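Local coordinates for bluetongue virus COAT protein VP7 (Bluetongue virus, PDB 1BVP) that forms trimers that coat an inner scaffold of VP3, building the outer layer of the viral core, and takes part in binding host cell surface receptors, at the interface of chains A and B. Numbering follows the deposited sequence. Chains: chain A/B, Bluetongue virus COAT protein VP7.

The four contacts sample the A-B interface of the trimer at widely spaced points; all distances here run between centres of C-alpha atoms. Contact 1 lies in the helical domain, and contact 3 lies in it too, about 32 Å away. Contacts 2 and 4 belong to the beta-sandwich domain, some 68 and 72 Å from contact 1. Those two are neighbours, about 6 Å apart, and share A:Ala195, B:Gln137 and B:Arg140, so one pair of chain B side chains serves both. Contact 3 stands roughly 37 Å from contact 2 and 41 Å from contact 4. Both domains therefore take part in holding the trimer together, and each contact recurs around it.

Contact 1: the interface of chains A and B. Residues chain A 97-98; chain B 22-24.
A:Pro97 meets B:Val24 and the poorly ordered B:Arg22, loop against loop, in the helical domain of the VP7 trimer. The polar link is slight: the backbone N of B:Val24 makes a weak hydrogen bond of 3.2 Å to the carbonyl O of A:Pro97, bent to 131° at the hydrogen. The rest is mainly van der Waals packing. The isopropyl group of B:Val24 straddles the turn formed by A:Pro97 and A:Glu98. Its CG1 faces the A:Glu98 backbone, 3.9 Å from that residue's CA, while CG2 rests 3.5 Å from the A:Glu98 carbonyl O. With CG1 set opposite the carbonyl carbon of its own residue (chi1 -41°), both methyls are turned toward chain A. On the other flank, the pyrrolidine ring of A:Pro97 offers its CB and CG to B:Arg22. The ring's CG lies 3.9 Å from the guanidinium NE of B:Arg22, a tentative contact given the disorder, and CB is 4.0 Å from that residue's backbone O. B:Ile23, between the two, contributes little beyond its backbone.

Charge adds a looser term, equally tentative. The B:Arg22 chain bends at chi3 (-60°), bringing NH2 to 4.4 Å from the carboxylate OE2 of A:Glu98. The opposite charges probably attract, but they are not in contact. The patch probably helps to hold neighbouring subunits together at this end of the helical domain.

Contact 2: the interface of chains A and B. Residues chain A 137-140, 195; chain B 137-138, 140.
B:Gln137 reaches across to the A:Pro138-A:Gly139 turn with its side chain extended. Its CG stands opposite the backbone N (chi1 -180°), which carries the terminal amide out to chain A. There NE2 of B:Gln137 donates a hydrogen bond of 3.1 Å to the carbonyl O of A:Pro138. The acceptor lies in the plane of the glutamine amide, whereas the donor is tilted 17° from the carbonyl plane. The aliphatic part runs over the turn, CG of B:Gln137 lying 3.9 Å from CA of A:Gly139.

Within chain B, OE1 of B:Gln137 accepts a 2.8 Å hydrogen bond from NE of B:Arg140, at the guanidinium edge and in its plane, which should limit rotation of both groups. A:Gln137 and A:Arg140 pair likewise in chain A. The two glutamines cross at about a right angle, amide planes 62° apart. The two arginines cross similarly, unstacked, NH2 of A:Arg140 4.1 Å from NH2 of B:Arg140; if both are charged they would probably repel mildly. A:Ala195 sits off-centre over a face of each guanidinium, its CB 3.7 Å from CZ of B:Arg140. Across this pair the two copies play different parts, as fits a threefold trimer; each presumably repeats both parts around it, linking the beta-sandwich domains.

Contact 3: the interface of chains A and B. Residues chain A 258; chain B 264-265, 268.
A:Asn258 packs on B:Thr264, near the start of helix 263-271, in the helical domain of this orbivirus VP7 trimer. The asparagine buries the most surface of the group, 58 Å², and the threonine follows with 35 Å².

Their side chains approach at a slant. The methyl CG2 of B:Thr264 lies over one face of the A:Asn258 amide, almost straight above CG at 3.8 Å, and equally near CB. Two torsions set this up: the threonine CG2 stands opposite its own backbone N, while A:Asn258 places CG opposite its carbonyl carbon (chi1 -63°). Because the methyl sits over the amide, both ends of that group are at similar range, OD1 and ND2 of A:Asn258 being 4.0 and 4.2 Å from CG2 of B:Thr264. CB of B:Thr264 adds a more distant touch, 4.1 Å from ND2 of A:Asn258.

The backbone carbonyl of A:Asn258 is directed onto the helix itself. The O of A:Asn258 lies 3.3 Å from CA of B:Ala265 and 3.5 Å from the methyl CB of that residue. One turn further along the helix, B:Phe268 contributes little buried surface but brings its CB to 3.9 Å from the same O of A:Asn258.

Contact 4: the interface of chains A and B. Residues chain A 193-195, 201; chain B 136-137, 140-142.
A short parallel beta bridge joins the beta-sandwich domains of two VP7 subunits, pairing A:Asn193, just before strand 194-195, with B:Phe136 at the end of strand 134-136. The bridge is tied by the backbone N of B:Gln137, which donates to the carbonyl O of A:Asn193 at 3.0 Å.

The side chain of A:Asn193 lies among the aromatic groups of chain B. CB of A:Asn193 sits 3.5 Å from CD2 of B:Phe136, and the amide carbon CG of A:Asn193 is 3.5 Å from CD2 of B:Phe142. With CG swung away from the backbone N (chi1 -165°), the amide is carried to B:Phe142. The CD2 edge of that ring comes over one face of the A:Asn193 amide, the planes 69° apart. Inside chain B, the edge of B:Phe136 points into the face of B:Phe142, CE2 lying over the ring centre; this probably steadies both rings against the asparagine.

B:Arg140 crosses A:Asn193 at about a right angle, CD of B:Arg140 3.6 Å from the amide oxygen OD1 of A:Asn193. The guanidinium, already held at NE by B:Gln137, turns a second N-H to chain A. NH1 of B:Arg140 donates to the A:Ser201 hydroxyl OG at 2.9 Å, the oxygen lying close to the guanidinium plane.

Contact 1: the interface of chains A and B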
# COMPACT_ATOMS: atom_id res chain seq x y z
N PRO A 97 -4.74 36.95 2.50
CA PRO A 97 -5.75 36.29 3.34
C PRO A 97 -7.15 36.23 2.80
O PRO A 97 -7.99 35.53 3.33
CB PRO A 97 -5.69 37.07 4.66
CG PRO A 97 -5.19 38.39 4.25
CD PRO A 97 -4.15 38.10 3.20
N GLU A 98 -7.40 36.91 1.70
CA GLU A 98 -8.74 36.88 1.14
C GLU A 98 -8.99 35.70 0.23
O GLU A 98 -10.15 35.44 -0.10
CB GLU A 98 -9.11 38.20 0.45
CG GLU A 98 -9.42 39.37 1.41
CD GLU A 98 -8.17 40.06 1.96
OE1 GLU A 98 -7.20 40.32 1.18
OE2 GLU A 98 -8.17 40.37 3.18
N ARG B 22 -6.07 35.73 10.83
CA ARG B 22 -6.85 36.55 9.90
C ARG B 22 -7.37 35.97 8.57
O ARG B 22 -8.07 36.66 7.83
CB ARG B 22 -6.16 37.91 9.68
CG ARG B 22 -4.72 37.88 9.10
CD ARG B 22 -4.23 39.31 8.82
NE ARG B 22 -5.11 39.99 7.85
CZ ARG B 22 -5.24 41.31 7.70
NH1 ARG B 22 -4.55 42.15 8.47
NH2 ARG B 22 -6.06 41.80 6.77
N ILE B 23 -7.05 34.71 8.29
CA ILE B 23 -7.49 34.06 7.06
C ILE B 23 -9.01 34.08 6.87
O ILE B 23 -9.75 34.25 7.82
CB ILE B 23 -6.94 32.61 6.98
CG1 ILE B 23 -7.13 31.82 8.30
CG2 ILE B 23 -5.45 32.70 6.72
CD1 ILE B 23 -8.50 31.19 8.58
N VAL B 24 -9.49 33.95 5.64
CA VAL B 24 -10.93 33.93 5.45
C VAL B 24 -11.42 32.52 5.18
O VAL B 24 -10.91 31.78 4.30
CB VAL B 24 -11.43 34.91 4.36
CG1 VAL B 24 -10.67 36.22 4.45
CG2 VAL B 24 -11.37 34.29 2.97

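Contact 2: the interface of chains A and B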
# COMPACT_ATOMS: atom_id res chain seq x y z
N GLN A 137 25.31 -20.86 3.14
CA GLN A 137 24.31 -21.76 2.57
C GLN A 137 23.28 -22.18 3.60
O GLN A 137 23.61 -22.65 4.72
CB GLN A 137 24.91 -23.02 1.99
CG GLN A 137 23.84 -23.93 1.40
CD GLN A 137 24.35 -25.31 1.03
OE1 GLN A 137 25.18 -25.86 1.72
NE2 GLN A 137 23.82 -25.87 -0.04
N PRO A 138 22.00 -21.98 3.27
CA PRO A 138 20.95 -22.36 4.22
C PRO A 138 20.89 -23.85 4.52
O PRO A 138 20.96 -24.68 3.61
CB PRO A 138 19.67 -21.86 3.53
CG PRO A 138 20.06 -21.77 2.07
CD PRO A 138 21.45 -21.27 2.10
N GLY A 139 20.79 -24.17 5.80
CA GLY A 139 20.66 -25.54 6.23
C GLY A 139 21.90 -26.41 6.19
O GLY A 139 21.78 -27.62 6.10
N ARG A 140 23.08 -25.78 6.15
CA ARG A 140 24.33 -26.51 6.17
C ARG A 140 25.04 -26.06 7.43
O ARG A 140 25.11 -24.87 7.74
CB ARG A 140 25.19 -26.25 4.93
CG ARG A 140 26.67 -26.56 5.17
CD ARG A 140 27.48 -26.56 3.90
NE ARG A 140 26.95 -27.56 2.98
CZ ARG A 140 27.47 -28.77 2.77
NH1 ARG A 140 28.56 -29.17 3.40
NH2 ARG A 140 26.81 -29.60 1.98
N ALA A 195 22.56 -30.40 6.34
CA ALA A 195 23.79 -30.96 5.83
C ALA A 195 24.90 -30.78 6.83
O ALA A 195 25.08 -29.68 7.36
CB ALA A 195 24.18 -30.29 4.53
N GLN B 137 16.21 -28.38 4.87
CA GLN B 137 17.16 -27.69 3.99
C GLN B 137 16.70 -27.71 2.54
O GLN B 137 16.35 -28.77 1.98
CB GLN B 137 18.55 -28.30 4.02
CG GLN B 137 19.51 -27.56 3.10
CD GLN B 137 20.83 -28.27 2.91
OE1 GLN B 137 20.88 -29.48 2.85
NE2 GLN B 137 21.90 -27.51 2.78
N PRO B 138 16.63 -26.53 1.93
CA PRO B 138 16.19 -26.47 0.54
C PRO B 138 17.10 -27.19 -0.43
O PRO B 138 18.33 -27.06 -0.38
CB PRO B 138 16.13 -24.96 0.26
CG PRO B 138 17.07 -24.36 1.30
CD PRO B 138 16.81 -25.18 2.51
N ARG B 140 17.71 -30.47 -0.76
CA ARG B 140 18.37 -31.66 -0.29
C ARG B 140 17.28 -32.71 -0.19
O ARG B 140 16.19 -32.47 0.33
CB ARG B 140 19.08 -31.47 1.06
CG ARG B 140 19.30 -32.80 1.79
CD ARG B 140 20.21 -32.65 2.98
NE ARG B 140 21.51 -32.15 2.55
CZ ARG B 140 22.61 -32.88 2.37
NH1 ARG B 140 22.61 -34.18 2.61
NH2 ARG B 140 23.68 -32.29 1.88

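Contact 3: the interface of chains A and B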
# COMPACT_ATOMS: atom_id res chain seq x y z
N ASN A 258 4.41 4.88 3.50
CA ASN A 258 3.08 4.92 4.08
C ASN A 258 3.00 6.05 5.10
O ASN A 258 2.19 5.97 5.99
CB ASN A 258 2.75 3.65 4.84
CG ASN A 258 2.72 2.43 3.95
OD1 ASN A 258 3.50 1.51 4.15
ND2 ASN A 258 1.78 2.37 3.02
N THR B 264 -2.98 2.14 6.62
CA THR B 264 -1.63 2.15 7.14
C THR B 264 -1.16 3.57 7.44
O THR B 264 -0.60 3.83 8.50
CB THR B 264 -0.65 1.47 6.16
OG1 THR B 264 -1.21 0.24 5.71
CG2 THR B 264 0.64 1.15 6.86
N ALA B 265 -1.40 4.50 6.52
CA ALA B 265 -0.98 5.88 6.73
C ALA B 265 -1.70 6.49 7.93
O ALA B 265 -1.13 7.32 8.65
CB ALA B 265 -1.24 6.66 5.50
N PHE B 268 -0.13 4.98 11.03
CA PHE B 268 1.16 5.65 11.23
C PHE B 268 1.02 7.02 11.90
O PHE B 268 1.81 7.39 12.75
CB PHE B 268 1.90 5.82 9.89
CG PHE B 268 3.17 6.60 10.02
CD1 PHE B 268 4.26 6.07 10.69
CD2 PHE B 268 3.28 7.89 9.51
CE1 PHE B 268 5.44 6.82 10.86
CE2 PHE B 268 4.44 8.65 9.67
CZ PHE B 268 5.53 8.11 10.35

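Contact 4: the interface of chains A and B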
# COMPACT_ATOMS: atom_id res chain seq x y z
N ASN A 193 16.09 -31.30 8.68
CA ASN A 193 17.04 -32.08 7.88
C ASN A 193 18.07 -31.12 7.37
O ASN A 193 17.74 -30.24 6.58
CB ASN A 193 16.31 -32.69 6.68
CG ASN A 193 17.10 -33.80 6.00
OD1 ASN A 193 17.26 -33.81 4.77
ND2 ASN A 193 17.50 -34.79 6.77
N PHE A 194 19.31 -31.23 7.85
CA PHE A 194 20.39 -30.35 7.42
C PHE A 194 21.65 -31.11 6.97
O PHE A 194 21.78 -32.29 7.19
CB PHE A 194 20.76 -29.36 8.52
CG PHE A 194 21.20 -30.00 9.81
CD1 PHE A 194 20.27 -30.50 10.71
CD2 PHE A 194 22.56 -30.02 10.17
CE1 PHE A 194 20.66 -31.00 11.97
CE2 PHE A 194 22.97 -30.52 11.42
CZ PHE A 194 22.02 -31.00 12.32
N ALA A 195 22.56 -30.40 6.34
CA ALA A 195 23.79 -30.96 5.83
C ALA A 195 24.90 -30.78 6.83
O ALA A 195 25.08 -29.68 7.36
CB ALA A 195 24.18 -30.29 4.53
N SER A 201 23.27 -35.91 5.52
CA SER A 201 22.13 -35.40 6.25
C SER A 201 22.16 -35.72 7.73
O SER A 201 22.65 -36.74 8.15
CB SER A 201 20.85 -35.96 5.66
OG SER A 201 20.77 -35.63 4.28
N PHE B 136 12.96 -27.92 6.33
CA PHE B 136 13.96 -28.80 5.73
C PHE B 136 14.91 -28.07 4.83
O PHE B 136 14.46 -27.25 4.05
CB PHE B 136 13.25 -29.86 4.91
CG PHE B 136 12.56 -30.89 5.74
CD1 PHE B 136 11.51 -30.54 6.59
CD2 PHE B 136 13.01 -32.21 5.75
CE1 PHE B 136 10.92 -31.48 7.44
CE2 PHE B 136 12.43 -33.16 6.60
CZ PHE B 136 11.38 -32.79 7.45
N GLN B 137 16.21 -28.38 4.87
CA GLN B 137 17.16 -27.69 3.99
C GLN B 137 16.70 -27.71 2.54
O GLN B 137 16.35 -28.77 1.98
CB GLN B 137 18.55 -28.30 4.02
CG GLN B 137 19.51 -27.56 3.10
CD GLN B 137 20.83 -28.27 2.91
OE1 GLN B 137 20.88 -29.48 2.85
NE2 GLN B 137 21.90 -27.51 2.78
N ARG B 140 17.71 -30.47 -0.76
CA ARG B 140 18.37 -31.66 -0.29
C ARG B 140 17.28 -32.71 -0.19
O ARG B 140 16.19 -32.47 0.33
CB ARG B 140 19.08 -31.47 1.06
CG ARG B 140 19.30 -32.80 1.79
CD ARG B 140 20.21 -32.65 2.98
NE ARG B 140 21.51 -32.15 2.55
CZ ARG B 140 22.61 -32.88 2.37
NH1 ARG B 140 22.61 -34.18 2.61
NH2 ARG B 140 23.68 -32.29 1.88
N TRP B 141 17.59 -33.85 -0.79
CA TRP B 141 16.72 -35.00 -0.87
C TRP B 141 16.29 -35.49 0.50
O TRP B 141 17.04 -35.45 1.49
CB TRP B 141 17.47 -36.10 -1.61
CG TRP B 141 16.74 -37.40 -1.69
CD1 TRP B 141 16.73 -38.41 -0.75
CD2 TRP B 141 15.87 -37.82 -2.75
NE1 TRP B 141 15.90 -39.43 -1.18
CE2 TRP B 141 15.37 -39.10 -2.40
CE3 TRP B 141 15.47 -37.24 -3.97
CZ2 TRP B 141 14.49 -39.81 -3.21
CZ3 TRP B 141 14.59 -37.94 -4.78
CH2 TRP B 141 14.11 -39.22 -4.40
N PHE B 142 15.05 -35.93 0.57
CA PHE B 142 14.52 -36.47 1.82
C PHE B 142 13.25 -37.23 1.54
O PHE B 142 12.27 -36.69 1.00
CB PHE B 142 14.30 -35.40 2.87
CG PHE B 142 13.73 -35.92 4.14
CD1 PHE B 142 12.37 -36.21 4.24
CD2 PHE B 142 14.55 -36.15 5.24
CE1 PHE B 142 11.83 -36.72 5.43
CE2 PHE B 142 14.03 -36.66 6.44
CZ PHE B 142 12.67 -36.95 6.54